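Local coordinates for protein SAM-dependent O-methyltransferase (Thermotoga maritima, PDB 1O54) that probably transfers a methyl group from S-adenosyl-L-methionine to N1 of a specific adenine in tRNA, working as a tetramer, at residues L55-E60 and E65-S70; Y97-S102 and W237-R242; A142-K145 and F149-L152; S155-T158 and L162-R165; N217-T222 and Y263-T268. One frame throughout, in Å; residues are numbered along the deposited sequence. Where two conformers were deposited one is given.

Contact 1: L55-E60 and E65-S70; sequences LNEVFE and EIIRTS
The short, weakly bonded helix 55-58 brings E57 against I67 of strand 66-68, and E60 N bonds to E57 O at 3.0 Å. The side chains of E57 and I67 cross obliquely. I67 CD1 lies 3.5 Å from E57 CB and 3.6 Å from E57 OE1. With CG1 anti to the backbone N (chi1 -178°) and chi2 at 71°, CD1 meets the glutamate. Beyond CG the E57 chain is extended, so the carboxylate reaches the backbone of R68 through water. One water donates to E57 OE1 and accepts from R68 N, 2.9 Å away. Two others donate both to E57 OE2 and to R68 O. The shorter of these legs to R68 O is 2.7 Å, the longer 3.2 Å. A fourth water joins E60 O to E65 OE1, while E65 OE2 bonds to H11 of the N-terminal histidine tag. R68 NH2 forms salt bridges with E274 and E275 of the second subunit. Within this chain strand 66-68 is an outermost strand of a four-stranded antiparallel sheet in the N-terminal part. Its neighbour is strand 74-78, where I67 touches I77. I67 also packs on I53 of strand 51-54, and V58 of the helix rests on L20 and L40.

Contact 2: Y97-S102 and W237-R242; sequences YPKDSS and WESLFR
Four oxygens grip K99 NZ. It donates to S239 OG at 2.7 Å, to S239 O at 2.9 Å, and to T261 OG1, and it forms a salt bridge with D100 OD1 of its own helix. Its three protons must be shared among them. The contact lies in the class I-like methyltransferase domain, where helix 98-107 packs against the long strand 234-245 of the central mixed sheet. The short segments run at 136° to each other, with their axes 9.6 Å apart. The bond to S239 O is not on a lone pair, since NZ stands above the carbonyl plane. D100 OD1 is met on its syn side, and D100 OD2 is held by T261. S239 OG accepts from the lysine and donates to a water 2.6 Å away. That water in turn donates to K99 O and D100 OD1. A second water links D100 OD1 to S239 N, so the polar atoms between helix and strand form one network. The same strand pairs antiparallel with its counterpart in the second subunit, which carries the sheet across the interface. F103 of that subunit also meets the F241 ring. K99 holds CG between its backbone N and carbonyl carbon (chi1 71°), and the aliphatic chain slides past F241 in the opposite direction on its way to S239. K99 CD comes within 3.5 Å of F241 CD1. S239 OG lies at the edge of the F241 ring, in its plane. K99 CB sits over one face in a CH-pi contact, 3.8 Å from the F241 ring centroid.

Contact 3: A142-K145 and F149-L152; sequences AYEK and FAKL
This contact is the turn from strand 139-143 into helix 147-159, the first half of a beta-alpha-beta unit in the Rossmann-like methyltransferase fold. E144, just past the strand, touches F149 and A150 in the first part of the helix. In class I methyltransferases an acidic residue at this place commonly holds the ribose hydroxyls of the cofactor, and E144 is predicted to bind S-adenosyl-L-methionine. E144 CG, anti to the backbone N (chi1 179°), lies against the helix backbone, 3.6 Å from A150 N. The bend at chi2 (57°) brings E144 CD to 3.9 Å from F149 CB. The two side chains cross, with the carboxylate and the phenyl ring planes 43° apart. The ring itself leads away and forms a cation-pi pair with R146. Other partners fix the carboxylate. OE1 accepts from the backbone N atoms of V121 and G122, in what is probably the glycine-rich cofactor loop, and OE2 forms a salt bridge with R146 NE. Putting an alanine here would probably leave those two N-H groups and the arginine without their mate and open a gap beside F149 CB. A150 CB lies 4.2 Å from E144 CG and 4.0 Å from E144 O.

Contact 4: S155-T158 and L162-R165; sequences SNLT and LIER
L157 makes both a backbone and a side-chain contact with 162-165. Its carbonyl O accepts from L162 N at 2.9 Å. The bond is straight, 163° at the hydrogen, and the donor lies nearly along the C=O axis. Reaching five residues on, it folds the chain back at the C-terminal end of helix 147-159. The L157 side chain meets both L162 and I163. Its CB packs 4.0 Å from I163 CD1, and its CD2 comes to 4.2 Å from L162 CB, where the two leucines cross at about a right angle. L157 and L162 both lean on A128 of helix 125-134. The turn links helix 147-159 to strand 166-169 in a beta-alpha-beta crossover of the Rossmann-like fold. T158 follows. Its side chain lies alongside I163 and points the same way, with T158 OG1 3.5 Å from I163 CB and 3.6 Å from I163 CG2. The hydroxyl is bonded to E154 O, one turn back, which keeps it beside the isoleucine. With CG1 anti to the backbone N (chi1 -168°) and chi2 at 62°, I163 CD1 reaches L157 CB. The chain then enters a 3-10 turn, closed by R165 N on L162 O at 2.9 Å. R165 NH2 forms a salt bridge with E112 of the second subunit.

Contact 5: N217-T222 and Y263-T268; sequences NQVQET and YMIFAT
The Y263 ring is approached obliquely by V219 CG2, which lies 3.7 Å from Y263 CG and only 3.4 Å from Y263 CB. The two side chains cross at about a right angle. The ring of H260 meets the same tyrosine with its plane turned by about 50°. With CG1 anti to the backbone N (chi1 175°), V219 points CG2 at Y263 and CG1 at I265, 4.0 Å from I265 CD1. Helix 216-228 here covers strand 263-269, and the short segments run almost parallel, at 9°, with axes 9.7 Å apart. In the class I methyltransferase fold strand 263-269 corresponds to the antiparallel seventh strand, inserted between the fifth and sixth, here 207-213 and 234-245. V219 also touches both neighbours, at C213 and V236. One turn further on, T222 sets its methyl CG2 3.9 Å from I265 CD1. Its hydroxyl OG1 donates to Q218 O at 2.8 Å, and T222 N bonds to the same oxygen from the opposite face of the carbonyl plane. With an alanine in place of T222, Q218 O would probably lose one of its two donors and I265 CD1 one of the methyls it packs on. T222 also rests on P192 and W193, and V219 reaches L251 of the second subunit.

From the N terminus, contact 1 comes first and closes a short loop in the N-terminal part, its centre about 35 Å from that of contact 2. Contact 2 then opens the longest loop, from 97-102 to 237-242. Contacts 3 and 4 are nested inside it, one after the other. They close the two ends of helix 147-159, where the chain leaves one strand of the central sheet and returns to the next. Contact 5 opens at 217-222, before contact 2 has closed, and ends at 263-268, so these two cross. They also touch, since strands 234-245 and 263-269 are neighbours: W237 N lies 2.8 Å from M264 O.

Contact 1: L55-E60 and E65-S70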
# COMPACT_ATOMS: atom_id res chain seq x y z
N LEU A 55 -1.61 15.10 -40.53
CA LEU A 55 -2.96 15.11 -39.96
C LEU A 55 -4.07 15.10 -41.03
O LEU A 55 -5.17 14.63 -40.76
CB LEU A 55 -3.16 16.29 -39.01
CG LEU A 55 -2.23 16.31 -37.79
CD1 LEU A 55 -2.59 17.48 -36.86
CD2 LEU A 55 -2.28 15.02 -37.02
N ASN A 56 -3.78 15.58 -42.23
CA ASN A 56 -4.72 15.40 -43.35
C ASN A 56 -5.22 13.96 -43.51
O ASN A 56 -6.40 13.74 -43.81
CB ASN A 56 -4.10 15.87 -44.68
CG ASN A 56 -4.15 17.37 -44.83
OD1 ASN A 56 -4.94 18.03 -44.16
ND2 ASN A 56 -3.32 17.91 -45.72
N GLU A 57 -4.33 13.00 -43.28
CA GLU A 57 -4.68 11.57 -43.34
C GLU A 57 -5.73 11.20 -42.32
O GLU A 57 -6.55 10.33 -42.57
CB GLU A 57 -3.45 10.68 -43.10
CG GLU A 57 -2.34 10.85 -44.13
CD GLU A 57 -1.30 9.73 -44.04
OE1 GLU A 57 -1.70 8.55 -43.94
OE2 GLU A 57 -0.09 10.02 -44.08
N VAL A 58 -5.67 11.82 -41.14
CA VAL A 58 -6.60 11.52 -40.09
C VAL A 58 -8.04 11.80 -40.51
O VAL A 58 -8.94 11.05 -40.14
CB VAL A 58 -6.25 12.26 -38.77
CG1 VAL A 58 -7.27 11.97 -37.73
CG2 VAL A 58 -4.86 11.85 -38.31
N PHE A 59 -8.26 12.86 -41.30
CA PHE A 59 -9.62 13.17 -41.76
C PHE A 59 -10.20 12.08 -42.67
O PHE A 59 -11.43 12.02 -42.86
CB PHE A 59 -9.68 14.50 -42.50
CG PHE A 59 -9.28 15.68 -41.68
CD1 PHE A 59 -8.10 16.34 -41.93
CD2 PHE A 59 -10.07 16.12 -40.64
CE1 PHE A 59 -7.71 17.45 -41.17
CE2 PHE A 59 -9.68 17.23 -39.86
CZ PHE A 59 -8.50 17.90 -40.15
N GLU A 60 -9.34 11.24 -43.23
CA GLU A 60 -9.79 10.13 -44.11
C GLU A 60 -9.83 8.80 -43.40
O GLU A 60 -9.93 7.75 -44.07
CB GLU A 60 -8.84 10.00 -45.27
CG GLU A 60 -8.47 11.30 -45.94
CD GLU A 60 -9.69 12.04 -46.48
OE1 GLU A 60 -10.85 11.70 -46.14
OE2 GLU A 60 -9.47 12.96 -47.22
N GLU A 65 -8.74 3.30 -36.20
CA GLU A 65 -7.97 3.02 -37.41
C GLU A 65 -6.48 3.35 -37.25
O GLU A 65 -6.10 4.20 -36.44
CB GLU A 65 -8.54 3.77 -38.61
CG GLU A 65 -9.95 3.37 -38.98
CD GLU A 65 -10.46 4.06 -40.25
OE1 GLU A 65 -9.68 4.32 -41.20
OE2 GLU A 65 -11.65 4.35 -40.31
N ILE A 66 -5.68 2.72 -38.10
CA ILE A 66 -4.23 2.90 -38.15
C ILE A 66 -3.83 4.18 -38.88
O ILE A 66 -4.41 4.56 -39.92
CB ILE A 66 -3.59 1.67 -38.85
CG1 ILE A 66 -3.70 0.46 -37.92
CG2 ILE A 66 -2.16 1.95 -39.26
CD1 ILE A 66 -3.44 -0.88 -38.57
N ILE A 67 -2.79 4.80 -38.35
CA ILE A 67 -2.09 5.89 -39.01
C ILE A 67 -0.60 5.55 -38.93
O ILE A 67 -0.12 5.11 -37.89
CB ILE A 67 -2.45 7.26 -38.35
CG1 ILE A 67 -1.76 8.44 -39.05
CG2 ILE A 67 -2.07 7.29 -36.89
CD1 ILE A 67 -2.31 8.76 -40.40
N ARG A 68 0.10 5.73 -40.05
CA ARG A 68 1.54 5.49 -40.12
C ARG A 68 2.30 6.81 -40.18
O ARG A 68 1.86 7.78 -40.82
CB ARG A 68 1.88 4.70 -41.39
CG ARG A 68 1.32 3.29 -41.44
CD ARG A 68 2.33 2.23 -41.08
NE ARG A 68 1.72 0.90 -41.00
CZ ARG A 68 2.29 -0.14 -40.41
NH1 ARG A 68 3.50 -0.04 -39.87
NH2 ARG A 68 1.65 -1.30 -40.36
N THR A 69 3.46 6.85 -39.54
CA THR A 69 4.33 8.01 -39.64
C THR A 69 5.11 7.85 -40.93
O THR A 69 5.12 6.78 -41.54
CB THR A 69 5.33 8.09 -38.48
OG1 THR A 69 6.29 7.02 -38.60
CG2 THR A 69 4.64 7.88 -37.12
N SER A 70 5.78 8.92 -41.32
CA SER A 70 6.70 8.89 -42.47
C SER A 70 7.76 7.77 -42.38
O SER A 70 8.24 7.28 -43.41
CB SER A 70 7.40 10.24 -42.61
OG SER A 70 8.04 10.59 -41.41
O HOH W 1 1.10 10.26 -41.46
O HOH W 2 -1.19 6.00 -42.63
O HOH W 3 1.17 7.57 -43.92
O HOH W 4 -10.47 5.18 -43.69

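Contact 2: Y97-S102 and W237-R242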
# COMPACT_ATOMS: atom_id res chain seq x y z
N TYR A 97 -6.03 14.44 -9.10
CA TYR A 97 -5.83 13.35 -10.07
C TYR A 97 -7.09 12.52 -10.14
O TYR A 97 -7.82 12.41 -9.15
CB TYR A 97 -4.62 12.48 -9.70
CG TYR A 97 -3.33 13.21 -10.01
CD1 TYR A 97 -2.81 14.13 -9.12
CD2 TYR A 97 -2.63 12.99 -11.20
CE1 TYR A 97 -1.63 14.84 -9.40
CE2 TYR A 97 -1.45 13.69 -11.49
CZ TYR A 97 -0.96 14.61 -10.58
OH TYR A 97 0.21 15.30 -10.85
N PRO A 98 -7.35 11.93 -11.31
CA PRO A 98 -8.50 11.04 -11.52
C PRO A 98 -8.74 9.95 -10.50
O PRO A 98 -9.89 9.68 -10.16
CB PRO A 98 -8.16 10.38 -12.86
CG PRO A 98 -7.47 11.47 -13.60
CD PRO A 98 -6.56 12.12 -12.56
N LYS A 99 -7.68 9.29 -10.01
CA LYS A 99 -7.86 8.27 -8.97
C LYS A 99 -8.58 8.87 -7.75
O LYS A 99 -9.35 8.21 -7.07
CB LYS A 99 -6.52 7.66 -8.52
CG LYS A 99 -5.59 8.58 -7.69
CD LYS A 99 -4.48 7.76 -7.04
CE LYS A 99 -3.76 8.48 -5.97
NZ LYS A 99 -4.43 8.53 -4.68
N ASP A 100 -8.35 10.15 -7.50
CA ASP A 100 -9.00 10.80 -6.39
C ASP A 100 -10.35 11.41 -6.83
O ASP A 100 -11.32 11.27 -6.13
CB ASP A 100 -8.12 11.89 -5.78
CG ASP A 100 -6.85 11.34 -5.12
OD1 ASP A 100 -6.83 10.17 -4.60
OD2 ASP A 100 -5.83 12.07 -5.04
N SER A 101 -10.37 12.17 -7.92
CA SER A 101 -11.59 12.88 -8.31
C SER A 101 -12.81 11.96 -8.50
O SER A 101 -13.90 12.29 -8.06
CB SER A 101 -11.34 13.76 -9.55
OG SER A 101 -10.93 13.00 -10.62
N SER A 102 -12.62 10.79 -9.12
CA SER A 102 -13.70 9.85 -9.32
C SER A 102 -14.31 9.39 -7.98
O SER A 102 -15.55 9.37 -7.78
CB SER A 102 -13.17 8.66 -10.16
OG SER A 102 -12.02 8.02 -9.58
N TRP A 237 -9.44 9.62 4.07
CA TRP A 237 -9.02 8.52 3.19
C TRP A 237 -7.76 8.90 2.42
O TRP A 237 -7.56 10.06 2.03
CB TRP A 237 -10.14 8.18 2.19
CG TRP A 237 -11.27 7.50 2.82
CD1 TRP A 237 -12.43 8.07 3.32
CD2 TRP A 237 -11.40 6.09 3.03
NE1 TRP A 237 -13.24 7.08 3.85
CE2 TRP A 237 -12.64 5.87 3.67
CE3 TRP A 237 -10.59 4.99 2.75
CZ2 TRP A 237 -13.09 4.58 4.02
CZ3 TRP A 237 -11.04 3.71 3.08
CH2 TRP A 237 -12.25 3.52 3.74
N GLU A 238 -6.92 7.90 2.17
CA GLU A 238 -5.92 8.00 1.14
C GLU A 238 -5.98 6.74 0.28
O GLU A 238 -6.40 5.67 0.77
CB GLU A 238 -4.50 8.16 1.72
CG GLU A 238 -3.90 6.88 2.18
CD GLU A 238 -2.50 7.05 2.81
OE1 GLU A 238 -1.64 7.78 2.28
OE2 GLU A 238 -2.30 6.39 3.81
N SER A 239 -5.55 6.85 -0.95
CA SER A 239 -5.49 5.67 -1.81
C SER A 239 -4.12 5.56 -2.47
O SER A 239 -3.45 6.60 -2.77
CB SER A 239 -6.55 5.74 -2.90
OG SER A 239 -6.29 6.79 -3.79
N LEU A 240 -3.69 4.30 -2.69
CA LEU A 240 -2.52 3.96 -3.47
C LEU A 240 -3.00 3.12 -4.62
O LEU A 240 -3.65 2.08 -4.40
CB LEU A 240 -1.49 3.16 -2.65
N PHE A 241 -2.67 3.54 -5.82
CA PHE A 241 -2.99 2.80 -7.04
C PHE A 241 -1.71 2.24 -7.62
O PHE A 241 -0.72 2.96 -7.78
CB PHE A 241 -3.68 3.68 -8.05
CG PHE A 241 -5.14 3.84 -7.83
CD1 PHE A 241 -5.62 4.46 -6.70
CD2 PHE A 241 -6.05 3.34 -8.74
CE1 PHE A 241 -6.97 4.64 -6.49
CE2 PHE A 241 -7.39 3.50 -8.56
CZ PHE A 241 -7.87 4.13 -7.41
N ARG A 242 -1.71 0.95 -7.92
CA ARG A 242 -0.52 0.28 -8.39
C ARG A 242 -0.83 -0.38 -9.72
O ARG A 242 -1.72 -1.23 -9.78
CB ARG A 242 -0.09 -0.82 -7.40
CG ARG A 242 1.17 -1.47 -7.82
CD ARG A 242 2.00 -2.07 -6.66
NE ARG A 242 1.30 -3.21 -6.11
CZ ARG A 242 1.81 -4.06 -5.24
NH1 ARG A 242 3.05 -3.93 -4.82
NH2 ARG A 242 1.07 -5.06 -4.82
O HOH W 5 -8.51 8.03 -4.39
O HOH W 6 -5.32 9.74 -2.05

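Contact 3: A142-K145 and F149-L152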
# COMPACT_ATOMS: atom_id res chain seq x y z
N ALA A 142 -18.71 27.27 -9.69
CA ALA A 142 -17.26 27.16 -9.57
C ALA A 142 -16.63 28.51 -9.27
O ALA A 142 -16.56 29.39 -10.15
CB ALA A 142 -16.69 26.56 -10.86
N TYR A 143 -16.19 28.68 -8.02
CA TYR A 143 -15.65 29.94 -7.58
C TYR A 143 -14.14 29.94 -7.77
O TYR A 143 -13.43 29.09 -7.23
CB TYR A 143 -15.99 30.17 -6.13
CG TYR A 143 -17.44 30.51 -5.87
CD1 TYR A 143 -18.43 29.57 -5.96
CD2 TYR A 143 -17.79 31.79 -5.44
CE1 TYR A 143 -19.77 29.90 -5.69
CE2 TYR A 143 -19.10 32.13 -5.17
CZ TYR A 143 -20.08 31.19 -5.30
OH TYR A 143 -21.39 31.54 -5.03
N GLU A 144 -13.66 30.90 -8.54
CA GLU A 144 -12.24 31.03 -8.82
C GLU A 144 -11.90 32.48 -8.97
O GLU A 144 -12.13 33.04 -10.03
CB GLU A 144 -11.89 30.30 -10.09
CG GLU A 144 -10.43 30.41 -10.50
CD GLU A 144 -9.51 29.92 -9.43
OE1 GLU A 144 -9.33 28.67 -9.30
OE2 GLU A 144 -8.98 30.78 -8.69
N LYS A 145 -11.36 33.04 -7.92
CA LYS A 145 -10.97 34.46 -7.89
C LYS A 145 -9.75 34.77 -8.78
O LYS A 145 -9.51 35.93 -9.11
CB LYS A 145 -10.67 34.89 -6.44
CG LYS A 145 -9.49 34.16 -5.80
CD LYS A 145 -9.26 34.63 -4.36
CE LYS A 145 -8.27 33.72 -3.66
NZ LYS A 145 -7.92 34.21 -2.29
N PHE A 149 -6.87 31.45 -14.02
CA PHE A 149 -7.42 30.09 -13.89
C PHE A 149 -8.91 30.04 -14.25
O PHE A 149 -9.37 29.06 -14.80
CB PHE A 149 -7.17 29.51 -12.50
CG PHE A 149 -5.73 29.19 -12.26
CD1 PHE A 149 -5.16 28.03 -12.78
CD2 PHE A 149 -4.92 30.08 -11.57
CE1 PHE A 149 -3.79 27.76 -12.58
CE2 PHE A 149 -3.55 29.81 -11.38
CZ PHE A 149 -3.01 28.66 -11.87
N ALA A 150 -9.67 31.10 -13.95
CA ALA A 150 -11.07 31.13 -14.39
C ALA A 150 -11.14 30.96 -15.90
O ALA A 150 -11.95 30.22 -16.42
CB ALA A 150 -11.76 32.39 -13.95
N LYS A 151 -10.23 31.62 -16.61
CA LYS A 151 -10.26 31.58 -18.08
C LYS A 151 -9.71 30.26 -18.59
O LYS A 151 -10.24 29.72 -19.57
CB LYS A 151 -9.56 32.83 -18.66
CG LYS A 151 -10.34 34.14 -18.35
CD LYS A 151 -9.91 35.33 -19.15
CE LYS A 151 -10.79 36.59 -18.89
NZ LYS A 151 -11.86 36.83 -19.91
N LEU A 152 -8.70 29.71 -17.94
CA LEU A 152 -8.22 28.36 -18.32
C LEU A 152 -9.29 27.28 -18.17
O LEU A 152 -9.56 26.48 -19.07
CB LEU A 152 -6.99 27.98 -17.49
CG LEU A 152 -6.38 26.58 -17.71
CD1 LEU A 152 -6.07 26.31 -19.18
CD2 LEU A 152 -5.14 26.41 -16.85

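Contact 4: S155-T158 and L162-R165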
# COMPACT_ATOMS: atom_id res chain seq x y z
N SER A 155 -11.93 27.64 -20.78
CA SER A 155 -11.44 27.11 -22.07
C SER A 155 -11.47 25.57 -22.08
O SER A 155 -12.04 24.97 -22.99
CB SER A 155 -10.01 27.57 -22.34
OG SER A 155 -9.55 27.01 -23.58
N ASN A 156 -10.91 24.97 -21.04
CA ASN A 156 -10.92 23.50 -20.91
C ASN A 156 -12.32 22.91 -20.88
O ASN A 156 -12.63 22.00 -21.65
CB ASN A 156 -10.15 23.08 -19.66
CG ASN A 156 -8.65 23.22 -19.80
OD1 ASN A 156 -8.10 23.25 -20.91
ND2 ASN A 156 -7.95 23.31 -18.66
N LEU A 157 -13.19 23.42 -19.98
CA LEU A 157 -14.55 22.93 -19.90
C LEU A 157 -15.31 23.08 -21.21
O LEU A 157 -16.13 22.25 -21.53
CB LEU A 157 -15.33 23.59 -18.74
CG LEU A 157 -14.79 23.18 -17.37
CD1 LEU A 157 -15.22 24.22 -16.33
CD2 LEU A 157 -15.24 21.80 -16.91
N THR A 158 -15.04 24.14 -21.97
CA THR A 158 -15.68 24.32 -23.27
C THR A 158 -15.23 23.21 -24.27
O THR A 158 -16.07 22.54 -24.90
CB THR A 158 -15.37 25.73 -23.80
OG1 THR A 158 -15.96 26.71 -22.93
CG2 THR A 158 -16.01 25.95 -25.15
N LEU A 162 -18.50 20.54 -21.48
CA LEU A 162 -19.11 20.62 -20.15
C LEU A 162 -19.41 22.04 -19.65
O LEU A 162 -20.04 22.22 -18.60
CB LEU A 162 -18.17 19.92 -19.18
CG LEU A 162 -18.05 18.41 -19.42
CD1 LEU A 162 -16.82 17.89 -18.67
CD2 LEU A 162 -19.32 17.69 -19.01
N ILE A 163 -19.04 23.06 -20.41
CA ILE A 163 -19.22 24.44 -19.92
C ILE A 163 -20.66 24.86 -19.62
O ILE A 163 -20.90 25.67 -18.72
CB ILE A 163 -18.54 25.44 -20.87
CG1 ILE A 163 -18.46 26.83 -20.23
CG2 ILE A 163 -19.28 25.51 -22.20
CD1 ILE A 163 -17.64 26.88 -18.99
N GLU A 164 -21.63 24.32 -20.35
CA GLU A 164 -23.03 24.61 -20.10
C GLU A 164 -23.48 24.20 -18.70
O GLU A 164 -24.49 24.69 -18.20
CB GLU A 164 -23.93 23.92 -21.13
CG GLU A 164 -23.77 24.45 -22.54
CD GLU A 164 -22.55 23.92 -23.27
OE1 GLU A 164 -21.89 22.96 -22.77
OE2 GLU A 164 -22.27 24.49 -24.37
N ARG A 165 -22.72 23.31 -18.05
CA ARG A 165 -23.07 22.81 -16.72
C ARG A 165 -22.34 23.50 -15.58
O ARG A 165 -22.58 23.19 -14.42
CB ARG A 165 -22.77 21.31 -16.65
CG ARG A 165 -23.46 20.46 -17.68
CD ARG A 165 -23.12 19.02 -17.54
NE ARG A 165 -23.83 18.21 -18.53
CZ ARG A 165 -23.94 16.89 -18.46
NH1 ARG A 165 -23.37 16.23 -17.45
NH2 ARG A 165 -24.64 16.26 -19.39

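Contact 5: N217-T222 and Y263-T268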
# COMPACT_ATOMS: atom_id res chain seq x y z
N ASN A 217 -0.21 17.70 8.50
CA ASN A 217 -0.48 18.91 9.29
C ASN A 217 -1.78 19.58 8.87
O ASN A 217 -2.58 20.00 9.68
CB ASN A 217 0.69 19.94 9.13
CG ASN A 217 2.07 19.33 9.34
OD1 ASN A 217 2.75 19.60 10.36
ND2 ASN A 217 2.51 18.53 8.39
N GLN A 218 -1.98 19.71 7.57
CA GLN A 218 -3.19 20.31 7.05
C GLN A 218 -4.43 19.48 7.39
O GLN A 218 -5.47 20.04 7.69
CB GLN A 218 -3.10 20.47 5.54
CG GLN A 218 -2.26 21.62 5.09
CD GLN A 218 -1.91 21.49 3.63
OE1 GLN A 218 -1.34 20.49 3.24
NE2 GLN A 218 -2.28 22.49 2.82
N VAL A 219 -4.32 18.15 7.32
CA VAL A 219 -5.41 17.29 7.74
C VAL A 219 -5.79 17.56 9.18
O VAL A 219 -6.96 17.72 9.51
CB VAL A 219 -5.11 15.77 7.55
CG1 VAL A 219 -6.25 14.92 8.13
CG2 VAL A 219 -4.87 15.44 6.07
N GLN A 220 -4.80 17.62 10.06
CA GLN A 220 -5.03 17.86 11.48
C GLN A 220 -5.79 19.17 11.71
O GLN A 220 -6.78 19.20 12.47
CB GLN A 220 -3.71 17.86 12.21
CG GLN A 220 -2.98 16.51 12.17
CD GLN A 220 -1.47 16.60 12.34
OE1 GLN A 220 -0.91 17.64 12.73
NE2 GLN A 220 -0.81 15.51 12.04
N GLU A 221 -5.34 20.26 11.07
CA GLU A 221 -5.96 21.55 11.25
C GLU A 221 -7.40 21.57 10.69
O GLU A 221 -8.32 22.13 11.31
CB GLU A 221 -5.09 22.64 10.60
CG GLU A 221 -5.52 24.07 10.91
CD GLU A 221 -5.46 24.45 12.38
OE1 GLU A 221 -4.53 24.04 13.07
OE2 GLU A 221 -6.37 25.18 12.84
N THR A 222 -7.61 20.90 9.56
CA THR A 222 -8.92 20.87 8.92
C THR A 222 -9.90 20.08 9.76
O THR A 222 -11.05 20.51 9.98
CB THR A 222 -8.77 20.29 7.51
OG1 THR A 222 -7.87 21.11 6.74
CG2 THR A 222 -10.10 20.34 6.76
N TYR A 263 -4.57 13.64 0.85
CA TYR A 263 -5.47 13.12 1.88
C TYR A 263 -6.83 13.70 1.56
O TYR A 263 -6.94 14.88 1.27
CB TYR A 263 -5.02 13.56 3.26
CG TYR A 263 -3.64 13.02 3.60
CD1 TYR A 263 -2.51 13.79 3.46
CD2 TYR A 263 -3.49 11.69 3.99
CE1 TYR A 263 -1.26 13.27 3.76
CE2 TYR A 263 -2.22 11.16 4.27
CZ TYR A 263 -1.13 11.96 4.16
OH TYR A 263 0.15 11.49 4.45
N MET A 264 -7.85 12.85 1.55
CA MET A 264 -9.21 13.27 1.27
C MET A 264 -10.03 13.26 2.54
O MET A 264 -10.07 12.24 3.24
CB MET A 264 -9.83 12.31 0.28
CG MET A 264 -9.08 12.27 -1.02
SD MET A 264 -9.62 10.99 -2.18
CE MET A 264 -8.85 9.49 -1.47
N ILE A 265 -10.72 14.36 2.82
CA ILE A 265 -11.51 14.49 4.03
C ILE A 265 -12.95 14.72 3.67
O ILE A 265 -13.22 15.58 2.83
CB ILE A 265 -11.01 15.66 4.90
CG1 ILE A 265 -9.49 15.54 5.22
CG2 ILE A 265 -11.81 15.75 6.18
CD1 ILE A 265 -8.90 16.78 5.81
N PHE A 266 -13.86 13.98 4.30
CA PHE A 266 -15.29 14.08 4.01
C PHE A 266 -16.05 14.34 5.29
O PHE A 266 -15.63 13.92 6.36
CB PHE A 266 -15.74 12.73 3.45
CG PHE A 266 -15.02 12.32 2.18
CD1 PHE A 266 -13.87 11.57 2.26
CD2 PHE A 266 -15.48 12.70 0.96
CE1 PHE A 266 -13.16 11.20 1.08
CE2 PHE A 266 -14.79 12.32 -0.21
CZ PHE A 266 -13.63 11.59 -0.12
N ALA A 267 -17.20 15.00 5.18
CA ALA A 267 -18.08 15.25 6.30
C ALA A 267 -19.50 15.51 5.75
O ALA A 267 -19.67 15.87 4.59
CB ALA A 267 -17.59 16.42 7.08
N THR A 268 -20.49 15.30 6.61
CA THR A 268 -21.89 15.53 6.29
C THR A 268 -22.45 16.60 7.19
O THR A 268 -22.31 16.48 8.40
CB THR A 268 -22.65 14.21 6.50
OG1 THR A 268 -22.17 13.23 5.55
CG2 THR A 268 -24.14 14.38 6.24